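Local coordinates for protein alkyl hydroperoxide reductase AhpD (PDB 6K40) that belongs to the all-helical AhpD-like family and may act as a peroxidase, with peroxiredoxin-type activity, in defence against hydroperoxides, at residues K30-K35 with N45-Q50; E137-R142 with Q169-F174. All blocks are in the same frame, centred on the assembly; numbering follows the deposited sequence.

Interaction 1: K30-K35 with N45-Q50; sequences KKLWSK and NVFRAQ
Trp33 reaches across from helix 27-40 and gives its indole N-H to the backbone carbonyl of Phe47 in helix 45-49. The bond from Trp33 NE1 to Phe47 O is 2.9 Å long and nearly straight at the hydrogen (167°). The oxygen lies in the indole plane, but NE1 stands above the carbonyl plane, off the lone pairs. CG of Trp33 stands anti to the carbonyl carbon (chi1 -73°), which carries the indole across the gap with its pyrrole edge against Phe47, where Trp33 CD1 lies 3.9 Å from Phe47 CB. On the buried side Leu32, with CG anti to the backbone N, sets CD2 over the centre of the Phe47 ring, a CH-pi contact with CD2 4.0 Å from the ring centroid. The two short helical segments run nearly antiparallel, their axes 10.5 Å apart at closest approach, as two legs of a helical hairpin closed by a short connection. Trp61 of helix 54-69 meets the Phe47 ring edge-to-face and also touches Leu32, so a third helix closes the apolar side. The other flank is looser and partly exposed. There the extended Arg48 chain passes the indole, with CG 4.0 Å from Trp33 CZ2, and brings its guanidinium over the six-membered ring in a cation-pi contact: Arg48 CZ lies 4.7 Å from the ring centroid. The planes are 58° apart, so the group is tilted rather than stacked, and Arg48 NH1 comes closest, 3.6 Å from Trp33 CZ3.

Interaction 2: E137-R142 with Q169-F174; sequences EKLTLR and QVIAMF
Apolar contact between Leu139 and Ile171 carries most of this helix pairing. The two side chains meet at a slant: Leu139 CD2 comes within 3.7 Å of the gamma-methyl CG2 of Ile171 and lies 4.1 Å from Ile171 CB. The leucine has CG anti to its own amide nitrogen (chi1 -172°), a setting that extends the branch across the gap, and its CB and CG also rest against the same methyl. The second kind of contact is polar against apolar: Thr140 OG1 lies 3.9 Å from Ile171 CG2, a van der Waals approach on another side of that methyl. This buried hydroxyl finds its hydrogen-bonding partners outside the two segments, in Ala136 O one turn back on its own helix and in Asn175 ND2 one turn beyond Ile171. Asn175 ND2 also bonds to Ile171 O, so one amide ties the threonine hydroxyl to the backbone of the facing helix. The segments join the C-terminal end of helix 127-141 to the middle of the long helix 161-184; helix 76-90 packs on Thr140 through Val86 and Asn90, and helix 54-69 meets Val170 and Met173 of helix 161-184.

Interactions 1 and 2 lie on opposite sides of the chain's centre, their own centres about 26 Å apart, and share no helix. Both are largely buried, but 30-35 with 45-50 is the more peripheral, its centre about 17 Å from the chain centre against about 11 Å for 137-142 with 169-174. Interaction 1 pairs near neighbours in sequence and relies on aromatic, cationic and hydrogen-bonding groups; interaction 2 joins helices further apart in sequence through aliphatic branches, without a direct hydrogen bond. Helix 54-69 touches residues of both. The dimer partner comes close at interaction 2 alone, where Arg91 of the second subunit forms a salt bridge with Glu137.

Interaction 1: K30-K35 with N45-Q50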
loop_
_atom_site.group_PDB
_atom_site.type_symbol
_atom_site.label_atom_id
_atom_site.label_comp_id
_atom_site.label_asym_id
_atom_site.label_seq_id
_atom_site.Cartn_x
_atom_site.Cartn_y
_atom_site.Cartn_z
ATOM N N LYS A 30 -6.151 -4.726 31.348
ATOM C CA LYS A 30 -5.276 -3.714 31.936
ATOM C C LYS A 30 -3.872 -4.260 32.171
ATOM O O LYS A 30 -2.880 -3.537 31.988
ATOM C CB LYS A 30 -5.881 -3.190 33.239
ATOM C CG LYS A 30 -7.032 -2.219 33.034
ATOM C CD LYS A 30 -8.102 -2.391 34.097
ATOM C CE LYS A 30 -7.869 -1.463 35.276
ATOM N NZ LYS A 30 -9.048 -1.431 36.185
ATOM N N LYS A 31 -3.757 -5.536 32.551
ATOM C CA LYS A 31 -2.422 -6.103 32.721
ATOM C C LYS A 31 -1.687 -6.178 31.386
ATOM O O LYS A 31 -0.482 -5.897 31.310
ATOM C CB LYS A 31 -2.516 -7.490 33.362
ATOM C CG LYS A 31 -1.166 -8.144 33.607
ATOM C CD LYS A 31 -1.305 -9.463 34.357
ATOM C CE LYS A 31 -1.642 -10.609 33.414
ATOM N NZ LYS A 31 -3.109 -10.746 33.195
ATOM N N LEU A 32 -2.412 -6.491 30.308
ATOM C CA LEU A 32 -1.792 -6.502 28.988
ATOM C C LEU A 32 -1.424 -5.093 28.538
ATOM O O LEU A 32 -0.385 -4.895 27.901
ATOM C CB LEU A 32 -2.723 -7.163 27.972
ATOM C CG LEU A 32 -2.202 -7.195 26.534
ATOM C CD1 LEU A 32 -0.937 -8.039 26.440
ATOM C CD2 LEU A 32 -3.272 -7.702 25.579
ATOM N N TRP A 33 -2.256 -4.103 28.868
ATOM C CA TRP A 33 -1.922 -2.712 28.575
ATOM C C TRP A 33 -0.610 -2.315 29.241
ATOM O O TRP A 33 0.269 -1.708 28.613
ATOM C CB TRP A 33 -3.057 -1.798 29.043
ATOM C CG TRP A 33 -4.292 -1.858 28.197
ATOM C CD1 TRP A 33 -4.464 -2.564 27.042
ATOM C CD2 TRP A 33 -5.528 -1.177 28.438
ATOM N NE1 TRP A 33 -5.732 -2.365 26.549
ATOM C CE2 TRP A 33 -6.403 -1.516 27.388
ATOM C CE3 TRP A 33 -5.978 -0.312 29.440
ATOM C CZ2 TRP A 33 -7.704 -1.020 27.311
ATOM C CZ3 TRP A 33 -7.269 0.179 29.361
ATOM C CH2 TRP A 33 -8.117 -0.177 28.305
ATOM N N SER A 34 -0.459 -2.667 30.518
ATOM C CA SER A 34 0.753 -2.305 31.246
ATOM C C SER A 34 1.965 -3.043 30.693
ATOM O O SER A 34 3.059 -2.472 30.601
ATOM C CB SER A 34 0.584 -2.585 32.736
ATOM O OG SER A 34 -0.211 -1.585 33.343
ATOM N N LYS A 35 1.785 -4.302 30.282
ATOM C CA LYS A 35 2.911 -5.045 29.725
ATOM C C LYS A 35 3.321 -4.480 28.369
ATOM O O LYS A 35 4.519 -4.342 28.079
ATOM C CB LYS A 35 2.530 -6.517 29.608
ATOM C CG LYS A 35 3.601 -7.441 29.047
ATOM C CD LYS A 35 3.000 -8.819 28.764
ATOM C CE LYS A 35 3.717 -9.559 27.640
ATOM N NZ LYS A 35 5.134 -9.875 27.977
ATOM N N ASN A 45 -3.367 0.281 19.657
ATOM C CA ASN A 45 -4.760 0.713 19.686
ATOM C C ASN A 45 -5.734 -0.450 19.543
ATOM O O ASN A 45 -6.883 -0.337 19.988
ATOM C CB ASN A 45 -5.015 1.751 18.591
ATOM C CG ASN A 45 -4.449 3.116 18.938
ATOM O OD1 ASN A 45 -4.282 3.454 20.112
ATOM N ND2 ASN A 45 -4.152 3.912 17.913
ATOM N N VAL A 46 -5.311 -1.559 18.931
ATOM C CA VAL A 46 -6.182 -2.729 18.871
ATOM C C VAL A 46 -6.433 -3.268 20.274
ATOM O O VAL A 46 -7.547 -3.702 20.597
ATOM C CB VAL A 46 -5.593 -3.802 17.935
ATOM C CG1 VAL A 46 -4.254 -4.325 18.459
ATOM C CG2 VAL A 46 -6.588 -4.942 17.753
ATOM N N PHE A 47 -5.413 -3.207 21.141
ATOM C CA PHE A 47 -5.552 -3.678 22.516
ATOM C C PHE A 47 -6.593 -2.878 23.283
ATOM O O PHE A 47 -7.156 -3.375 24.263
ATOM C CB PHE A 47 -4.205 -3.602 23.242
ATOM C CG PHE A 47 -3.204 -4.627 22.787
ATOM C CD1 PHE A 47 -3.552 -5.608 21.874
ATOM C CD2 PHE A 47 -1.908 -4.604 23.278
ATOM C CE1 PHE A 47 -2.623 -6.549 21.458
ATOM C CE2 PHE A 47 -0.977 -5.540 22.868
ATOM C CZ PHE A 47 -1.337 -6.515 21.957
ATOM N N ARG A 48 -6.838 -1.634 22.875
ATOM C CA ARG A 48 -7.880 -0.823 23.491
ATOM C C ARG A 48 -9.233 -1.056 22.831
ATOM O O ARG A 48 -10.240 -1.245 23.520
ATOM C CB ARG A 48 -7.519 0.663 23.412
ATOM C CG ARG A 48 -6.258 1.053 24.158
ATOM C CD ARG A 48 -6.219 2.553 24.396
ATOM N NE ARG A 48 -4.960 2.978 24.997
ATOM C CZ ARG A 48 -4.690 2.911 26.296
ATOM N NH1 ARG A 48 -5.592 2.436 27.144
ATOM N NH2 ARG A 48 -3.515 3.323 26.751
ATOM N N ALA A 49 -9.264 -1.062 21.498
ATOM C CA ALA A 49 -10.536 -1.089 20.786
ATOM C C ALA A 49 -11.191 -2.464 20.852
ATOM O O ALA A 49 -12.364 -2.582 21.227
ATOM C CB ALA A 49 -10.325 -0.656 19.336
ATOM N N GLN A 50 -10.457 -3.517 20.485
ATOM C CA GLN A 50 -11.054 -4.845 20.427
ATOM C C GLN A 50 -11.331 -5.434 21.803
ATOM O O GLN A 50 -12.045 -6.438 21.895
ATOM C CB GLN A 50 -10.142 -5.784 19.641
ATOM C CG GLN A 50 -10.867 -6.913 18.943
ATOM C CD GLN A 50 -9.945 -7.714 18.051
ATOM O OE1 GLN A 50 -9.244 -7.156 17.206
ATOM N NE2 GLN A 50 -9.937 -9.029 18.235
#

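Interaction 2: E137-R142 with Q169-F174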
loop_
_atom_site.group_PDB
_atom_site.type_symbol
_atom_site.label_atom_id
_atom_site.label_comp_id
_atom_site.label_asym_id
_atom_site.label_seq_id
_atom_site.Cartn_x
_atom_site.Cartn_y
_atom_site.Cartn_z
ATOM N N GLU A 137 -2.093 -14.832 -1.748
ATOM C CA GLU A 137 -3.016 -14.069 -2.577
ATOM C C GLU A 137 -4.185 -14.929 -3.032
ATOM O O GLU A 137 -5.341 -14.489 -2.987
ATOM C CB GLU A 137 -2.281 -13.480 -3.779
ATOM C CG GLU A 137 -3.193 -12.752 -4.751
ATOM C CD GLU A 137 -2.519 -11.567 -5.408
ATOM O OE1 GLU A 137 -1.454 -11.136 -4.919
ATOM O OE2 GLU A 137 -3.059 -11.062 -6.413
ATOM N N LYS A 138 -3.914 -16.162 -3.463
ATOM C CA LYS A 138 -5.008 -17.019 -3.901
ATOM C C LYS A 138 -5.953 -17.339 -2.749
ATOM O O LYS A 138 -7.179 -17.296 -2.914
ATOM C CB LYS A 138 -4.473 -18.306 -4.529
ATOM C CG LYS A 138 -5.496 -18.976 -5.434
ATOM C CD LYS A 138 -5.180 -20.435 -5.717
ATOM C CE LYS A 138 -6.427 -21.158 -6.214
ATOM N NZ LYS A 138 -6.120 -22.340 -7.063
ATOM N N LEU A 139 -5.404 -17.652 -1.570
ATOM C CA LEU A 139 -6.247 -18.001 -0.430
ATOM C C LEU A 139 -7.046 -16.804 0.068
ATOM O O LEU A 139 -8.148 -16.976 0.604
ATOM C CB LEU A 139 -5.396 -18.586 0.699
ATOM C CG LEU A 139 -6.138 -19.185 1.900
ATOM C CD1 LEU A 139 -7.153 -20.228 1.459
ATOM C CD2 LEU A 139 -5.160 -19.786 2.895
ATOM N N THR A 140 -6.519 -15.590 -0.104
ATOM C CA THR A 140 -7.261 -14.402 0.302
ATOM C C THR A 140 -8.362 -14.061 -0.696
ATOM O O THR A 140 -9.493 -13.759 -0.295
ATOM C CB THR A 140 -6.312 -13.214 0.464
ATOM O OG1 THR A 140 -5.349 -13.503 1.484
ATOM C CG2 THR A 140 -7.087 -11.958 0.851
ATOM N N LEU A 141 -8.057 -14.108 -1.991
ATOM C CA LEU A 141 -8.989 -13.608 -2.992
ATOM C C LEU A 141 -9.935 -14.672 -3.530
ATOM O O LEU A 141 -11.079 -14.352 -3.869
ATOM C CB LEU A 141 -8.215 -12.989 -4.159
ATOM C CG LEU A 141 -7.364 -11.762 -3.832
ATOM C CD1 LEU A 141 -6.686 -11.233 -5.088
ATOM C CD2 LEU A 141 -8.213 -10.682 -3.181
ATOM N N ARG A 142 -9.505 -15.930 -3.600
ATOM C CA ARG A 142 -10.308 -17.005 -4.186
ATOM C C ARG A 142 -10.280 -18.244 -3.298
ATOM O O ARG A 142 -9.825 -19.311 -3.721
ATOM C CB ARG A 142 -9.811 -17.337 -5.593
ATOM C CG ARG A 142 -9.967 -16.208 -6.598
ATOM C CD ARG A 142 -9.273 -16.533 -7.912
ATOM N NE ARG A 142 -7.821 -16.404 -7.823
ATOM C CZ ARG A 142 -6.959 -17.342 -8.208
ATOM N NH1 ARG A 142 -7.401 -18.489 -8.709
ATOM N NH2 ARG A 142 -5.655 -17.133 -8.093
ATOM N N GLN A 169 -2.647 -20.974 8.558
ATOM C CA GLN A 169 -3.228 -20.320 9.722
ATOM C C GLN A 169 -2.959 -18.822 9.711
ATOM O O GLN A 169 -3.846 -18.029 10.029
ATOM C CB GLN A 169 -2.674 -20.942 11.001
ATOM C CG GLN A 169 -3.576 -21.972 11.641
ATOM C CD GLN A 169 -2.882 -22.711 12.759
ATOM O OE1 GLN A 169 -3.403 -22.808 13.869
ATOM N NE2 GLN A 169 -1.696 -23.237 12.476
ATOM N N VAL A 170 -1.743 -18.416 9.350
ATOM C CA VAL A 170 -1.407 -16.993 9.365
ATOM C C VAL A 170 -2.209 -16.240 8.305
ATOM O O VAL A 170 -2.766 -15.165 8.569
ATOM C CB VAL A 170 0.109 -16.801 9.183
ATOM C CG1 VAL A 170 0.438 -15.341 8.899
ATOM C CG2 VAL A 170 0.845 -17.288 10.423
ATOM N N ILE A 171 -2.279 -16.790 7.090
ATOM C CA ILE A 171 -3.042 -16.141 6.023
ATOM C C ILE A 171 -4.502 -15.983 6.435
ATOM O O ILE A 171 -5.099 -14.903 6.298
ATOM C CB ILE A 171 -2.910 -16.929 4.707
ATOM C CG1 ILE A 171 -1.468 -16.875 4.195
ATOM C CG2 ILE A 171 -3.880 -16.385 3.661
ATOM C CD1 ILE A 171 -1.094 -18.035 3.285
ATOM N N ALA A 172 -5.095 -17.052 6.970
ATOM C CA ALA A 172 -6.501 -16.988 7.356
ATOM C C ALA A 172 -6.708 -16.062 8.555
ATOM O O ALA A 172 -7.709 -15.334 8.629
ATOM C CB ALA A 172 -7.011 -18.402 7.634
ATOM N N MET A 173 -5.755 -16.046 9.489
ATOM C CA MET A 173 -5.866 -15.184 10.659
ATOM C C MET A 173 -5.783 -13.716 10.277
ATOM O O MET A 173 -6.440 -12.872 10.896
ATOM C CB MET A 173 -4.764 -15.542 11.660
ATOM C CG MET A 173 -4.625 -14.613 12.862
ATOM S SD MET A 173 -6.149 -14.319 13.782
ATOM C CE MET A 173 -6.769 -15.980 14.002
ATOM N N PHE A 174 -5.016 -13.389 9.242
ATOM C CA PHE A 174 -5.011 -11.996 8.829
ATOM C C PHE A 174 -6.224 -11.669 7.974
ATOM O O PHE A 174 -6.704 -10.531 8.010
ATOM C CB PHE A 174 -3.695 -11.653 8.136
ATOM C CG PHE A 174 -2.607 -11.343 9.111
ATOM C CD1 PHE A 174 -2.563 -10.111 9.740
ATOM C CD2 PHE A 174 -1.679 -12.307 9.463
ATOM C CE1 PHE A 174 -1.585 -9.829 10.670
ATOM C CE2 PHE A 174 -0.698 -12.032 10.392
ATOM C CZ PHE A 174 -0.653 -10.791 11.002
#